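Local coordinates for protein OLD nuclease (Thermus scotoductus, PDB 6P74) that degrades linear and supercoiled double-stranded DNA from 5' to 3' with divalent metal ions, nicks circular DNA, and hydrolyses ATP when stimulated by DNA, at residues T445-K448 against Q449-N453; E452-A455 against E456-K459; Q179-D182 against L183-E187. All coordinates share one frame; numbering follows the deposited sequence.

In the fold
Followed from the N terminus, the chain first makes contact 3, at the end of helix 170-184 in the dimerization region, where Leu184 and Arg185 lead out of that helix and Thr186 is the N-cap of helix 187-205. The ATPase region resumes after this, and the chain then enters the Toprim region. There contacts 1 and 2 follow each other on helix 443-467, sharing Glu452 and Asn453, so that one begins where the other ends. All three are local contacts between adjoining turns and enclose no long loop. Contacts 1 and 3 lie on opposite sides of the chain's centre, their own centres about 89 Å apart: contact 1, like contact 2, belongs to the Toprim region, contact 3 to the dimerization region.

Contact 1 of 3, residues T445-K448 against Q449-N453; sequences TRRK and QEQEN
Arg447 and Gln451, one helical turn apart, run side by side and point the same way. The touch is made by the aliphatic part of the arginine: Arg447 CG lies 3.5 Å from Gln451 NE2, while the guanidinium and amide planes are turned 64° from each other. Arg447 CG stands anti to the backbone N (chi1 166°), and the chain bends at chi3; its charged end turns back to Glu443, with which NE forms a salt bridge. Next to this pair, Lys448 brings CB within 4.2 Å of Glu452 OE1. The lysine chain is extended; its NZ forms a salt bridge with Glu444 and lies 6.8 Å from Glu452 OE1, not in contact with it.

Beneath the side chains run the i to i+4 bonds of an alpha helix. Gln449 N donates to Thr445 O at 2.8 Å, and Glu450, Gln451 and Glu452 repeat the pattern on Arg446, Arg447 and Lys448. Glu452 CG packs 3.3 Å from Lys448 O.

Farther out, Thr445 OG1 and Arg446 NH1 bond to the carbonyls of Asp442 and Ala441. Long, flexible polar side chains suit this surface, since their methylenes can pack along the helix while their ends reach solvent or partners. The chemistry implies that backbone bonds hold these turns together, with the basic groups of Arg447 and Lys448 directed toward acidic residues at the helix start.

Contact 2 of 3, residues E452-A455 against E456-K459; sequences ENKA and EQEK
Ala455, Glu456 and Gln457 carry most of this contact between consecutive helical turns. The short side chain of Ala455 ends at CB, beside Glu456 N, so its part is played mainly through the backbone: its carbonyl O accepts the amide of Lys459 at 3.0 Å. Glu456 N donates to Glu452 O at 2.9 Å, and Glu456 CG packs 3.4 Å from the same oxygen.

The Glu456 chain bends at chi2 (-53°), which turns its carboxylate toward Lys459, one turn further on. Lys459 NZ meets OE2 at 2.8 Å on the syn side, in a salt bridge 34° out of the carboxylate plane, while OE1 pairs with Lys409. Held by two lysines, a glutamate is apt here, and its negative charge is probably stabilised. Gln457 lies alongside Lys454, pointing the same way, with OE1 3.1 Å from the methylene Lys454 CD; the lysine's NZ makes a weak hydrogen bond to Glu450 O. Gln457 N bonds to Asn453 O, and Asn453 ND2 to Trp435 O.

This is a regular alpha helix in the Toprim region. Glu456 touches Asp433, inferred to bind a divalent metal cation, so this face of the helix borders the acidic metal site characteristic of Toprim nucleases.

Contact 3 of 3, residues Q179-D182 against L183-E187; sequences QAMD and LLRTE
Leu183, first residue after Asp182, lays CD1 against Gln179 O at 3.4 Å. Its N makes a weak i to i+3 bond to Ala180 O. Leu183 also packs on Asn172 of the second subunit, and a leucine suits the place because its apolar chain lies along the helix at the dimer interface.

Leu184 follows, with CD1 4.2 Å from Met181 SD where the two side chains cross; both also rest on Phe221, and Leu184 meets Phe173 of the second subunit. Its N bonds weakly to Met181 O, again i to i+3.

Arg185 leaves the helix, its N sharing two weak bonds, to Met181 O and Asp182 O. The side chain folds back: CG lies anti to the carbonyl carbon (chi1 -81°) and a bend at chi3 swings the guanidinium over Met181. Met181 CB lies over one face, 3.4 Å from NH2, and CE approaches NH1. At the edge, NH2 donates to Asp182 OD1 at 3.2 Å and 161°, in a salt bridge that meets the syn side of the carboxylate from out of its plane, the two planes 63° apart. NH2 also pairs with Glu178.

Thr186 is the N-cap of the next helix, its OG1 accepting from Val189 N. Two acidic partners on NH2 and methionine carbons on a face probably limit the rotation of the guanidinium, consistent with charge pairing adding to weak backbone bonds where the chain leaves the helix.

Contact 1 of 3, residues T445-K448 against Q449-N453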
loop_
_atom_site.group_PDB
_atom_site.type_symbol
_atom_site.label_atom_id
_atom_site.label_comp_id
_atom_site.label_asym_id
_atom_site.label_seq_id
_atom_site.Cartn_x
_atom_site.Cartn_y
_atom_site.Cartn_z
ATOM N N THR A 445 62.934 -12.800 -26.518
ATOM C CA THR A 445 61.611 -12.648 -27.105
ATOM C C THR A 445 60.925 -14.000 -27.290
ATOM O O THR A 445 59.737 -14.136 -26.990
ATOM C CB THR A 445 61.712 -11.890 -28.435
ATOM O OG1 THR A 445 62.677 -12.534 -29.261
ATOM C CG2 THR A 445 62.190 -10.489 -28.190
ATOM N N ARG A 446 61.660 -15.015 -27.764
ATOM C CA ARG A 446 61.072 -16.346 -27.911
ATOM C C ARG A 446 60.601 -16.887 -26.569
ATOM O O ARG A 446 59.464 -17.360 -26.445
ATOM C CB ARG A 446 62.071 -17.308 -28.560
ATOM C CG ARG A 446 62.514 -16.845 -29.909
ATOM C CD ARG A 446 63.276 -17.896 -30.701
ATOM N NE ARG A 446 64.235 -18.680 -29.923
ATOM C CZ ARG A 446 65.527 -18.394 -29.803
ATOM N NH1 ARG A 446 66.041 -17.319 -30.387
ATOM N NH2 ARG A 446 66.312 -19.186 -29.090
ATOM N N ARG A 447 61.465 -16.809 -25.545
ATOM C CA ARG A 447 61.102 -17.295 -24.216
ATOM C C ARG A 447 59.896 -16.533 -23.671
ATOM O O ARG A 447 58.954 -17.144 -23.160
ATOM C CB ARG A 447 62.307 -17.210 -23.264
ATOM C CG ARG A 447 61.963 -17.374 -21.759
ATOM C CD ARG A 447 63.187 -17.613 -20.921
ATOM N NE ARG A 447 64.286 -16.734 -21.346
ATOM C CZ ARG A 447 64.427 -15.461 -20.981
ATOM N NH1 ARG A 447 63.537 -14.916 -20.165
ATOM N NH2 ARG A 447 65.445 -14.736 -21.443
ATOM N N LYS A 448 59.870 -15.204 -23.837
ATOM C CA LYS A 448 58.738 -14.436 -23.321
ATOM C C LYS A 448 57.456 -14.736 -24.083
ATOM O O LYS A 448 56.385 -14.807 -23.476
ATOM C CB LYS A 448 59.043 -12.944 -23.348
ATOM C CG LYS A 448 59.774 -12.523 -22.096
ATOM C CD LYS A 448 60.165 -11.062 -22.104
ATOM C CE LYS A 448 60.957 -10.753 -20.857
ATOM N NZ LYS A 448 61.497 -9.379 -20.870
ATOM N N GLN A 449 57.536 -14.902 -25.410
ATOM C CA GLN A 449 56.363 -15.337 -26.159
ATOM C C GLN A 449 55.830 -16.674 -25.639
ATOM O O GLN A 449 54.624 -16.824 -25.405
ATOM C CB GLN A 449 56.690 -15.437 -27.639
ATOM C CG GLN A 449 56.548 -14.137 -28.389
ATOM C CD GLN A 449 56.616 -14.351 -29.897
ATOM O OE1 GLN A 449 55.593 -14.628 -30.538
ATOM N NE2 GLN A 449 57.827 -14.254 -30.467
ATOM N N GLU A 450 56.713 -17.663 -25.458
ATOM C CA GLU A 450 56.259 -18.932 -24.903
ATOM C C GLU A 450 55.555 -18.722 -23.574
ATOM O O GLU A 450 54.460 -19.245 -23.345
ATOM C CB GLU A 450 57.430 -19.873 -24.708
ATOM C CG GLU A 450 57.557 -20.909 -25.743
ATOM C CD GLU A 450 58.900 -21.555 -25.653
ATOM O OE1 GLU A 450 59.010 -22.605 -24.979
ATOM O OE2 GLU A 450 59.854 -20.983 -26.223
ATOM N N GLN A 451 56.181 -17.958 -22.678
ATOM C CA GLN A 451 55.605 -17.784 -21.356
ATOM C C GLN A 451 54.288 -17.033 -21.432
ATOM O O GLN A 451 53.334 -17.376 -20.729
ATOM C CB GLN A 451 56.591 -17.071 -20.449
ATOM C CG GLN A 451 57.703 -17.951 -19.966
ATOM C CD GLN A 451 58.897 -17.150 -19.468
ATOM O OE1 GLN A 451 58.929 -15.913 -19.583
ATOM N NE2 GLN A 451 59.897 -17.855 -18.925
ATOM N N GLU A 452 54.201 -16.023 -22.299
ATOM C CA GLU A 452 52.931 -15.323 -22.464
ATOM C C GLU A 452 51.844 -16.243 -23.025
ATOM O O GLU A 452 50.698 -16.196 -22.570
ATOM C CB GLU A 452 53.122 -14.101 -23.355
ATOM C CG GLU A 452 53.743 -12.939 -22.611
ATOM C CD GLU A 452 54.382 -11.911 -23.536
ATOM O OE1 GLU A 452 55.285 -11.185 -23.049
ATOM O OE2 GLU A 452 53.990 -11.847 -24.735
ATOM N N ASN A 453 52.176 -17.078 -24.017
ATOM C CA ASN A 453 51.197 -18.035 -24.531
ATOM C C ASN A 453 50.665 -18.931 -23.419
ATOM O O ASN A 453 49.452 -19.123 -23.296
ATOM C CB ASN A 453 51.799 -18.863 -25.666
ATOM C CG ASN A 453 51.932 -18.063 -26.939
ATOM O OD1 ASN A 453 51.385 -16.972 -27.047
ATOM N ND2 ASN A 453 52.649 -18.600 -27.911
#

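Contact 2 of 3, residues E452-A455 against E456-K459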
loop_
_atom_site.group_PDB
_atom_site.type_symbol
_atom_site.label_atom_id
_atom_site.label_comp_id
_atom_site.label_asym_id
_atom_site.label_seq_id
_atom_site.Cartn_x
_atom_site.Cartn_y
_atom_site.Cartn_z
ATOM N N GLU A 452 54.201 -16.023 -22.299
ATOM C CA GLU A 452 52.931 -15.323 -22.464
ATOM C C GLU A 452 51.844 -16.243 -23.025
ATOM O O GLU A 452 50.698 -16.196 -22.570
ATOM C CB GLU A 452 53.122 -14.101 -23.355
ATOM C CG GLU A 452 53.743 -12.939 -22.611
ATOM C CD GLU A 452 54.382 -11.911 -23.536
ATOM O OE1 GLU A 452 55.285 -11.185 -23.049
ATOM O OE2 GLU A 452 53.990 -11.847 -24.735
ATOM N N ASN A 453 52.176 -17.078 -24.017
ATOM C CA ASN A 453 51.197 -18.035 -24.531
ATOM C C ASN A 453 50.665 -18.931 -23.419
ATOM O O ASN A 453 49.452 -19.123 -23.296
ATOM C CB ASN A 453 51.799 -18.863 -25.666
ATOM C CG ASN A 453 51.932 -18.063 -26.939
ATOM O OD1 ASN A 453 51.385 -16.972 -27.047
ATOM N ND2 ASN A 453 52.649 -18.600 -27.911
ATOM N N LYS A 454 51.552 -19.471 -22.578
ATOM C CA LYS A 454 51.075 -20.328 -21.494
ATOM C C LYS A 454 50.217 -19.546 -20.503
ATOM O O LYS A 454 49.174 -20.037 -20.050
ATOM C CB LYS A 454 52.248 -21.011 -20.775
ATOM C CG LYS A 454 53.032 -22.004 -21.636
ATOM C CD LYS A 454 52.151 -22.721 -22.662
ATOM C CE LYS A 454 52.964 -23.236 -23.885
ATOM N NZ LYS A 454 53.561 -22.153 -24.771
ATOM N N ALA A 455 50.634 -18.333 -20.144
ATOM C CA ALA A 455 49.816 -17.516 -19.249
ATOM C C ALA A 455 48.419 -17.300 -19.827
ATOM O O ALA A 455 47.408 -17.503 -19.140
ATOM C CB ALA A 455 50.503 -16.175 -18.983
ATOM N N GLU A 456 48.347 -16.880 -21.097
ATOM C CA GLU A 456 47.056 -16.690 -21.745
ATOM C C GLU A 456 46.242 -17.978 -21.765
ATOM O O GLU A 456 45.031 -17.953 -21.529
ATOM C CB GLU A 456 47.252 -16.159 -23.167
ATOM C CG GLU A 456 47.681 -14.685 -23.222
ATOM C CD GLU A 456 46.785 -13.715 -22.437
ATOM O OE1 GLU A 456 45.546 -13.712 -22.632
ATOM O OE2 GLU A 456 47.336 -12.938 -21.618
ATOM N N GLN A 457 46.893 -19.119 -22.029
ATOM C CA GLN A 457 46.166 -20.380 -22.076
ATOM C C GLN A 457 45.577 -20.726 -20.721
ATOM O O GLN A 457 44.454 -21.231 -20.644
ATOM C CB GLN A 457 47.077 -21.485 -22.596
ATOM C CG GLN A 457 47.281 -21.366 -24.126
ATOM C CD GLN A 457 48.333 -22.310 -24.653
ATOM O OE1 GLN A 457 49.286 -22.659 -23.948
ATOM N NE2 GLN A 457 48.162 -22.740 -25.904
ATOM N N GLU A 458 46.290 -20.397 -19.653
ATOM C CA GLU A 458 45.780 -20.593 -18.306
ATOM C C GLU A 458 44.579 -19.692 -18.039
ATOM O O GLU A 458 43.552 -20.157 -17.522
ATOM C CB GLU A 458 46.899 -20.324 -17.305
ATOM C CG GLU A 458 46.711 -20.966 -15.957
ATOM C CD GLU A 458 47.568 -20.301 -14.891
ATOM O OE1 GLU A 458 47.011 -19.510 -14.088
ATOM O OE2 GLU A 458 48.797 -20.550 -14.880
ATOM N N LYS A 459 44.683 -18.401 -18.397
ATOM C CA LYS A 459 43.541 -17.495 -18.242
ATOM C C LYS A 459 42.335 -17.962 -19.056
ATOM O O LYS A 459 41.188 -17.842 -18.595
ATOM C CB LYS A 459 43.903 -16.072 -18.663
ATOM C CG LYS A 459 45.066 -15.442 -17.968
ATOM C CD LYS A 459 45.254 -14.049 -18.479
ATOM C CE LYS A 459 46.580 -13.452 -18.076
ATOM N NZ LYS A 459 46.880 -12.291 -18.979
#

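Contact 3 of 3, residues Q179-D182 against L183-E187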
loop_
_atom_site.group_PDB
_atom_site.type_symbol
_atom_site.label_atom_id
_atom_site.label_comp_id
_atom_site.label_asym_id
_atom_site.label_seq_id
_atom_site.Cartn_x
_atom_site.Cartn_y
_atom_site.Cartn_z
ATOM N N GLN A 179 3.834 31.340 25.213
ATOM C CA GLN A 179 3.750 32.726 24.779
ATOM C C GLN A 179 3.465 32.819 23.284
ATOM O O GLN A 179 2.682 33.669 22.840
ATOM C CB GLN A 179 5.059 33.432 25.145
ATOM C CG GLN A 179 5.101 34.927 24.983
ATOM C CD GLN A 179 6.421 35.491 25.495
ATOM O OE1 GLN A 179 6.906 35.083 26.552
ATOM N NE2 GLN A 179 7.021 36.412 24.735
ATOM N N ALA A 180 4.088 31.949 22.489
ATOM C CA ALA A 180 3.836 31.962 21.054
ATOM C C ALA A 180 2.465 31.388 20.728
ATOM O O ALA A 180 1.769 31.896 19.842
ATOM C CB ALA A 180 4.934 31.194 20.323
ATOM N N MET A 181 2.055 30.327 21.429
ATOM C CA MET A 181 0.721 29.776 21.201
ATOM C C MET A 181 -0.376 30.786 21.527
ATOM O O MET A 181 -1.440 30.767 20.897
ATOM C CB MET A 181 0.527 28.494 22.012
ATOM C CG MET A 181 1.067 27.246 21.330
ATOM S SD MET A 181 0.331 26.931 19.697
ATOM C CE MET A 181 -1.380 26.670 20.165
ATOM N N ASP A 182 -0.139 31.679 22.495
ATOM C CA ASP A 182 -1.147 32.675 22.841
ATOM C C ASP A 182 -1.370 33.680 21.721
ATOM O O ASP A 182 -2.480 34.209 21.588
ATOM C CB ASP A 182 -0.754 33.402 24.126
ATOM C CG ASP A 182 -0.900 32.527 25.355
ATOM O OD1 ASP A 182 -1.635 31.512 25.275
ATOM O OD2 ASP A 182 -0.279 32.852 26.393
ATOM N N LEU A 183 -0.336 33.974 20.922
ATOM C CA LEU A 183 -0.529 34.859 19.773
ATOM C C LEU A 183 -1.459 34.234 18.743
ATOM O O LEU A 183 -2.117 34.956 17.981
ATOM C CB LEU A 183 0.813 35.199 19.121
ATOM C CG LEU A 183 1.578 36.413 19.630
ATOM C CD1 LEU A 183 1.689 36.390 21.138
ATOM C CD2 LEU A 183 2.948 36.409 18.992
ATOM N N LEU A 184 -1.514 32.899 18.699
ATOM C CA LEU A 184 -2.386 32.201 17.763
ATOM C C LEU A 184 -3.805 32.058 18.292
ATOM O O LEU A 184 -4.759 32.041 17.502
ATOM C CB LEU A 184 -1.824 30.814 17.458
ATOM C CG LEU A 184 -0.427 30.812 16.857
ATOM C CD1 LEU A 184 -0.090 29.414 16.350
ATOM C CD2 LEU A 184 -0.329 31.864 15.750
ATOM N N ARG A 185 -3.967 31.959 19.610
ATOM C CA ARG A 185 -5.244 31.557 20.186
ATOM C C ARG A 185 -5.978 32.898 20.102
ATOM O O ARG A 185 -5.954 33.731 21.007
ATOM C CB ARG A 185 -5.018 30.896 21.535
ATOM C CG ARG A 185 -4.612 29.427 21.330
ATOM C CD ARG A 185 -4.765 28.596 22.582
ATOM N NE ARG A 185 -3.672 28.894 23.496
ATOM C CZ ARG A 185 -2.687 28.052 23.773
ATOM N NH1 ARG A 185 -2.681 26.841 23.220
ATOM N NH2 ARG A 185 -1.722 28.421 24.611
ATOM N N THR A 186 -6.661 33.065 18.970
ATOM C CA THR A 186 -7.753 34.018 18.789
ATOM C C THR A 186 -9.002 33.466 19.469
ATOM O O THR A 186 -9.076 32.272 19.775
ATOM C CB THR A 186 -7.974 34.092 17.272
ATOM O OG1 THR A 186 -8.299 32.788 16.778
ATOM C CG2 THR A 186 -6.749 34.624 16.539
ATOM N N GLU A 187 -9.998 34.327 19.698
ATOM C CA GLU A 187 -11.275 33.852 20.221
ATOM C C GLU A 187 -11.888 32.770 19.327
ATOM O O GLU A 187 -12.441 31.784 19.828
ATOM C CB GLU A 187 -12.240 35.022 20.380
ATOM C CG GLU A 187 -13.576 34.632 20.988
ATOM C CD GLU A 187 -14.516 35.828 21.187
ATOM O OE1 GLU A 187 -14.120 36.961 20.805
ATOM O OE2 GLU A 187 -15.644 35.629 21.725
#